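Local atomic coordinates of NtrC family transcriptional regulator (Clostridium acetobutylicum ATCC 824, PDB entry 2Q5C), a protein that probably regulates transcription as an ATP-dependent, sigma-54-type activator, this chain being its N-terminal sensory-type domain related to the propionate catabolism activator PrpR. Residues E170-L173 with R174-I177; S148-T151 with V152-E155. One frame throughout, in Å; residues are numbered along the deposited sequence.

Contact 1 of 2, residues E170-L173 with R174-I177; sequences EESL and RRAI. With SO4 (sulfate ion), chain G.
Glu170 and Arg174, one turn apart at the start of the helix 170-187, lie alongside each other and point the same way. The Glu170 chain leaves on the side away from its own backbone nitrogen (chi1 172°) and stays extended, running beside the equally stretched Arg174, and the carboxylate and guanidinium planes come within 27° of coplanar. The grip is side-on and converges on one oxygen: Glu170 OE2 accepts from Arg174 NE at 2.8 Å through its anti lone pair and from Arg174 NH2 at 3.0 Å nearly along the C-O axis. Both bonds lie in the guanidinium plane, which fixes the rotation of that group. Its remaining nitrogen turns to anions: Arg174 NH1 donates to sulfate O2 at 2.9 Å and also forms a salt bridge with Glu26, while Lys27 holds the same sulfate, probably a crystallisation ion.

Glu171 and Arg175 meet quite differently, crossing at about a right angle with their flat groups 64° apart. A bend at chi3 folds Arg175 back over the preceding turn, where Glu171 O and Ser172 N lie over one face of its guanidinium, offset toward the rim. The salt bridge is long, 3.7 Å from Glu171 OE2 to Arg175 NH1, and Arg175 NH2 stands 3.4 Å from Ser172 OG.

On the inward side the contact is apolar, Leu173 CG lying 4.2 Å from Ile177 CD1. Regular i to i+4 backbone bonds run beneath all these pairs, from Arg174 N to Glu170 O through to Ile177 N to Leu173 O. Leu173 and Ile177 pack with Arg174 against helix 14-27 at Leu16 and Leu23, whereas Ala176 presses on Ile74 and Ile76 of strand 73-76 and on Ile56 of strand 54-58.

Contact 2 of 2, residues S148-T151 with V152-E155; sequences SGKT and VTDE. With GOL (glycerol), chain I.
Ser148 ends strand 145-148 and Gly149 takes the N-cap position of helix 150-158, whose first turn is closed by Thr153 N donating to Gly149 O at 2.9 Å; Asp154 N to Lys150 O and Glu155 N to Thr151 O continue the pattern. Ser148 packs against Val152 below this turn: Ser148 CB is only 3.5 Å from Val152 CG1, a tight carbon pair, while the serine OG bonds to the carbonyl of Ile100 on the neighbouring strand 96-102.

Lys150 and Asp154 cross obliquely on the outer side. Bends at chi2 (60°) and chi4 (58°) curl the lysine over the aspartate, so that Lys150 NZ reaches Asp154 OD2 at 3.1 Å on its syn lone pair and Asp154 OD1 at 3.2 Å by a weaker bond. Straddling both oxygens, the ammonium closes a salt bridge one turn long. Thr153 OG1 stands near the carbonyl oxygens of Gly149 and Lys150, at weak hydrogen-bonding distance from each, while its stronger partner is Thr165 of strand 162-165.

A glycerol, probably from the crystallisation liquor, occupies the helix N-terminus. Thr151 N donates to glycerol O2 at 3.0 Å, and Thr151 OG1 lies 2.7 Å from that same O2 in a second hydrogen bond; Val152 N donates to glycerol O3 at 3.3 Å. With OG1 beside its own backbone N (chi1 -52°), Thr151 presents hydroxyl and amide to one oxygen; Ser37 and Gln12 also bond this hydroxyl, and Thr61 N holds the glycerol from the other half of the chain. Amides of a first helical turn, joined by a threonine hydroxyl, form a polar pocket whose helix-dipole end would probably suit an oxygen-rich or anionic ligand, although its natural occupant is not established.

In the fold
Both contacts span the first turns of helices, but in different halves of the chain, whose two parallel four-stranded sheets share the strand order 2-1-3-4. Contact 2 belongs to the beta-alpha-beta unit of strand 145-148, helix 150-158 and strand 162-165; contact 1 opens the final helix 170-187, which returns to pack on the sheet of the first half. Their centres lie 22 Å apart, on opposite sides of the chain's centre, without touching. Each joins a buried inner side to a more polar outer one carrying an i to i+4 salt bridge. Contact 1 is the more exposed; contact 2 adds backbone amides and one threonine hydroxyl that hold a glycerol also met by the first half.

Contact 1 of 2, residues E170-L173 with R174-I177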
ATOM      1  N   GLU A 170       5.795  -2.038 -11.209  1.00 20.34           N
ATOM      2  CA  GLU A 170       6.361  -3.334 -11.559  1.00 19.86           C
ATOM      3  C   GLU A 170       7.662  -3.642 -10.851  1.00 20.23           C
ATOM      4  O   GLU A 170       7.847  -4.755 -10.347  1.00 19.42           O
ATOM      5  CB  GLU A 170       6.509  -3.471 -13.090  1.00 20.98           C
ATOM      6  CG  GLU A 170       7.262  -4.728 -13.493  1.00 22.03           C
ATOM      7  CD  GLU A 170       7.153  -5.023 -14.954  1.00 26.23           C
ATOM      8  OE1 GLU A 170       6.378  -4.318 -15.639  1.00 28.53           O
ATOM      9  OE2 GLU A 170       7.840  -5.981 -15.404  1.00 28.06           O
ATOM     10  N   GLU A 171       8.582  -2.693 -10.808  1.00 20.28           N
ATOM     11  CA  GLU A 171       9.864  -3.000 -10.215  1.00 22.01           C
ATOM     12  C   GLU A 171       9.709  -3.341  -8.733  1.00 21.68           C
ATOM     13  O   GLU A 171      10.334  -4.283  -8.235  1.00 21.39           O
ATOM     14  CB  GLU A 171      10.847  -1.857 -10.455  1.00 23.96           C
ATOM     15  CG  GLU A 171      12.252  -2.134  -9.960  1.00 30.14           C
ATOM     16  CD  GLU A 171      12.970  -3.302 -10.658  1.00 36.92           C
ATOM     17  OE1 GLU A 171      12.586  -3.717 -11.787  1.00 38.42           O
ATOM     18  OE2 GLU A 171      13.956  -3.793 -10.050  1.00 41.40           O
ATOM     19  N   SER A 172       8.865  -2.598  -8.025  1.00 20.10           N
ATOM     20  CA  SER A 172       8.610  -2.857  -6.606  1.00 20.45           C
ATOM     21  C   SER A 172       8.025  -4.272  -6.398  1.00 19.11           C
ATOM     22  O   SER A 172       8.393  -5.009  -5.455  1.00 19.65           O
ATOM     23  CB  SER A 172       7.645  -1.792  -6.055  1.00 20.28           C
ATOM     24  OG  SER A 172       8.298  -0.524  -5.956  1.00 24.63           O
ATOM     25  N   LEU A 173       7.119  -4.676  -7.276  1.00 18.77           N
ATOM     26  CA  LEU A 173       6.514  -5.996  -7.142  1.00 18.03           C
ATOM     27  C   LEU A 173       7.516  -7.092  -7.484  1.00 18.32           C
ATOM     28  O   LEU A 173       7.565  -8.097  -6.775  1.00 18.17           O
ATOM     29  CB  LEU A 173       5.256  -6.101  -8.011  1.00 17.77           C
ATOM     30  CG  LEU A 173       4.494  -7.430  -7.902  1.00 17.32           C
ATOM     31  CD1 LEU A 173       4.121  -7.749  -6.438  1.00 19.13           C
ATOM     32  CD2 LEU A 173       3.238  -7.375  -8.769  1.00 18.68           C
ATOM     33  N   ARG A 174       8.341  -6.892  -8.515  1.00 17.74           N
ATOM     34  CA  ARG A 174       9.419  -7.874  -8.801  1.00 18.39           C
ATOM     35  C   ARG A 174      10.364  -8.041  -7.637  1.00 20.49           C
ATOM     36  O   ARG A 174      10.751  -9.186  -7.306  1.00 21.17           O
ATOM     37  CB  ARG A 174      10.193  -7.465 -10.054  1.00 19.01           C
ATOM     38  CG  ARG A 174       9.393  -7.630 -11.336  1.00 19.82           C
ATOM     39  CD  ARG A 174      10.255  -7.216 -12.537  1.00 22.23           C
ATOM     40  NE  ARG A 174       9.547  -7.496 -13.772  1.00 22.26           N
ATOM     41  CZ  ARG A 174       9.595  -8.671 -14.401  1.00 23.97           C
ATOM     42  NH1 ARG A 174      10.329  -9.671 -13.909  1.00 24.74           N
ATOM     43  NH2 ARG A 174       8.906  -8.836 -15.514  1.00 27.00           N
ATOM     44  N   ARG A 175      10.736  -6.928  -6.997  1.00 19.75           N
ATOM     45  CA  ARG A 175      11.637  -7.007  -5.837  1.00 21.91           C
ATOM     46  C   ARG A 175      11.000  -7.770  -4.696  1.00 22.10           C
ATOM     47  O   ARG A 175      11.671  -8.548  -4.002  1.00 22.04           O
ATOM     48  CB  ARG A 175      12.062  -5.614  -5.361  1.00 23.55           C
ATOM     49  CG  ARG A 175      12.928  -4.847  -6.361  1.00 29.63           C
ATOM     50  CD  ARG A 175      13.537  -3.618  -5.699  1.00 37.49           C
ATOM     51  NE  ARG A 175      12.588  -2.512  -5.549  1.00 43.24           N
ATOM     52  CZ  ARG A 175      12.542  -1.444  -6.347  1.00 45.25           C
ATOM     53  NH1 ARG A 175      13.400  -1.332  -7.364  1.00 47.50           N
ATOM     54  NH2 ARG A 175      11.647  -0.483  -6.126  1.00 45.41           N
ATOM     55  N   ALA A 176       9.705  -7.552  -4.465  1.00 19.32           N
ATOM     56  CA  ALA A 176       9.018  -8.260  -3.380  1.00 19.65           C
ATOM     57  C   ALA A 176       8.937  -9.756  -3.658  1.00 19.57           C
ATOM     58  O   ALA A 176       9.066 -10.582  -2.745  1.00 18.69           O
ATOM     59  CB  ALA A 176       7.619  -7.657  -3.143  1.00 19.90           C
ATOM     60  N   ILE A 177       8.727 -10.120  -4.917  1.00 19.30           N
ATOM     61  CA  ILE A 177       8.696 -11.535  -5.289  1.00 20.35           C
ATOM     62  C   ILE A 177      10.049 -12.167  -5.048  1.00 21.21           C
ATOM     63  O   ILE A 177      10.108 -13.259  -4.475  1.00 21.50           O
ATOM     64  CB  ILE A 177       8.219 -11.729  -6.744  1.00 18.94           C
ATOM     65  CG1 ILE A 177       6.724 -11.401  -6.828  1.00 20.21           C
ATOM     66  CG2 ILE A 177       8.500 -13.152  -7.246  1.00 21.72           C
ATOM     67  CD1 ILE A 177       6.218 -11.255  -8.257  1.00 20.64           C
TER
HETATM   68  S   SO4 G 608      13.424  -9.503 -11.906  0.60 39.76           S
HETATM   69  O1  SO4 G 608      13.856  -8.507 -10.928  0.60 39.79           O
HETATM   70  O2  SO4 G 608      12.065  -9.963 -11.621  0.60 34.91           O
HETATM   71  O3  SO4 G 608      13.480  -8.887 -13.231  0.60 40.48           O
HETATM   72  O4  SO4 G 608      14.313 -10.666 -11.859  0.60 40.53           O

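Contact 2 of 2, residues S148-T151 with V152-E155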
ATOM      1  N   SER A 148      -2.721   9.543  -0.443  1.00 17.49           N
ATOM      2  CA  SER A 148      -2.433   8.501   0.528  1.00 18.69           C
ATOM      3  C   SER A 148      -2.644   7.149  -0.114  1.00 19.23           C
ATOM      4  O   SER A 148      -2.861   7.032  -1.325  1.00 19.53           O
ATOM      5  CB  SER A 148      -3.372   8.636   1.751  1.00 18.86           C
ATOM      6  OG  SER A 148      -2.925   7.886   2.888  1.00 21.13           O
ATOM      7  N   GLY A 149      -2.605   6.116   0.716  1.00 19.83           N
ATOM      8  CA  GLY A 149      -3.016   4.790   0.256  1.00 19.82           C
ATOM      9  C   GLY A 149      -4.513   4.674   0.023  1.00 21.21           C
ATOM     10  O   GLY A 149      -5.313   5.537   0.435  1.00 20.02           O
ATOM     11  N   LYS A 150      -4.915   3.585  -0.612  1.00 21.00           N
ATOM     12  CA  LYS A 150      -6.275   3.422  -1.110  1.00 21.18           C
ATOM     13  C   LYS A 150      -7.360   3.456  -0.035  1.00 21.27           C
ATOM     14  O   LYS A 150      -8.437   4.018  -0.262  1.00 21.30           O
ATOM     15  CB  LYS A 150      -6.381   2.114  -1.927  1.00 22.90           C
ATOM     16  CG  LYS A 150      -7.718   1.883  -2.626  1.00 26.04           C
ATOM     17  CD  LYS A 150      -8.048   2.980  -3.616  1.00 32.45           C
ATOM     18  CE  LYS A 150      -8.948   2.467  -4.758  1.00 35.39           C
ATOM     19  NZ  LYS A 150     -10.253   1.886  -4.286  1.00 39.67           N
ATOM     20  N   THR A 151      -7.133   2.839   1.122  1.00 21.03           N
ATOM     21  CA  THR A 151      -8.180   2.848   2.144  1.00 21.35           C
ATOM     22  C   THR A 151      -8.429   4.286   2.600  1.00 20.75           C
ATOM     23  O   THR A 151      -9.589   4.722   2.794  1.00 20.83           O
ATOM     24  CB  THR A 151      -7.796   1.956   3.314  1.00 21.30           C
ATOM     25  OG1 THR A 151      -7.433   0.663   2.784  1.00 23.49           O
ATOM     26  CG2 THR A 151      -8.936   1.798   4.277  1.00 23.88           C
ATOM     27  N   VAL A 152      -7.342   5.026   2.768  1.00 20.23           N
ATOM     28  CA  VAL A 152      -7.437   6.435   3.166  1.00 19.48           C
ATOM     29  C   VAL A 152      -8.076   7.285   2.071  1.00 19.90           C
ATOM     30  O   VAL A 152      -8.935   8.124   2.382  1.00 20.63           O
ATOM     31  CB  VAL A 152      -6.080   6.970   3.587  1.00 18.76           C
ATOM     32  CG1 VAL A 152      -6.133   8.464   3.892  1.00 20.54           C
ATOM     33  CG2 VAL A 152      -5.594   6.225   4.828  1.00 19.29           C
ATOM     34  N   THR A 153      -7.665   7.123   0.808  1.00 20.17           N
ATOM     35  CA  THR A 153      -8.261   7.972  -0.232  1.00 20.39           C
ATOM     36  C   THR A 153      -9.712   7.636  -0.431  1.00 21.63           C
ATOM     37  O   THR A 153     -10.512   8.541  -0.736  1.00 21.79           O
ATOM     38  CB  THR A 153      -7.467   7.970  -1.565  1.00 20.40           C
ATOM     39  OG1 THR A 153      -7.369   6.629  -2.054  1.00 21.70           O
ATOM     40  CG2 THR A 153      -6.063   8.532  -1.339  1.00 21.39           C
ATOM     41  N   ASP A 154     -10.085   6.366  -0.256  1.00 21.50           N
ATOM     42  CA  ASP A 154     -11.504   5.986  -0.320  1.00 23.24           C
ATOM     43  C   ASP A 154     -12.305   6.716   0.749  1.00 23.42           C
ATOM     44  O   ASP A 154     -13.409   7.214   0.461  1.00 24.06           O
ATOM     45  CB  ASP A 154     -11.715   4.476  -0.208  1.00 23.92           C
ATOM     46  CG  ASP A 154     -11.442   3.741  -1.502  1.00 25.35           C
ATOM     47  OD1 ASP A 154     -11.410   4.375  -2.578  1.00 28.93           O
ATOM     48  OD2 ASP A 154     -11.307   2.489  -1.435  1.00 29.12           O
ATOM     49  N   GLU A 155     -11.774   6.818   1.964  1.00 23.71           N
ATOM     50  CA  GLU A 155     -12.464   7.560   3.027  1.00 24.27           C
ATOM     51  C   GLU A 155     -12.540   9.067   2.701  1.00 24.20           C
ATOM     52  O   GLU A 155     -13.550   9.738   2.999  1.00 24.64           O
ATOM     53  CB  GLU A 155     -11.790   7.318   4.394  1.00 24.28           C
ATOM     54  CG  GLU A 155     -12.505   7.977   5.610  1.00 26.26           C
ATOM     55  CD  GLU A 155     -13.955   7.538   5.831  1.00 29.38           C
ATOM     56  OE1 GLU A 155     -14.332   6.417   5.423  1.00 29.30           O
ATOM     57  OE2 GLU A 155     -14.703   8.327   6.458  1.00 29.65           O
TER
HETATM   58  C1  GOL I 703      -3.329  -0.160   3.109  1.00 31.29           C
HETATM   59  O1  GOL I 703      -1.975  -0.236   3.478  1.00 33.99           O
HETATM   60  C2  GOL I 703      -3.691   1.175   2.463  1.00 28.69           C
HETATM   61  O2  GOL I 703      -4.932   0.902   1.843  1.00 24.64           O
HETATM   62  C3  GOL I 703      -3.913   2.231   3.546  1.00 29.47           C
HETATM   63  O3  GOL I 703      -4.539   3.392   2.978  1.00 27.79           O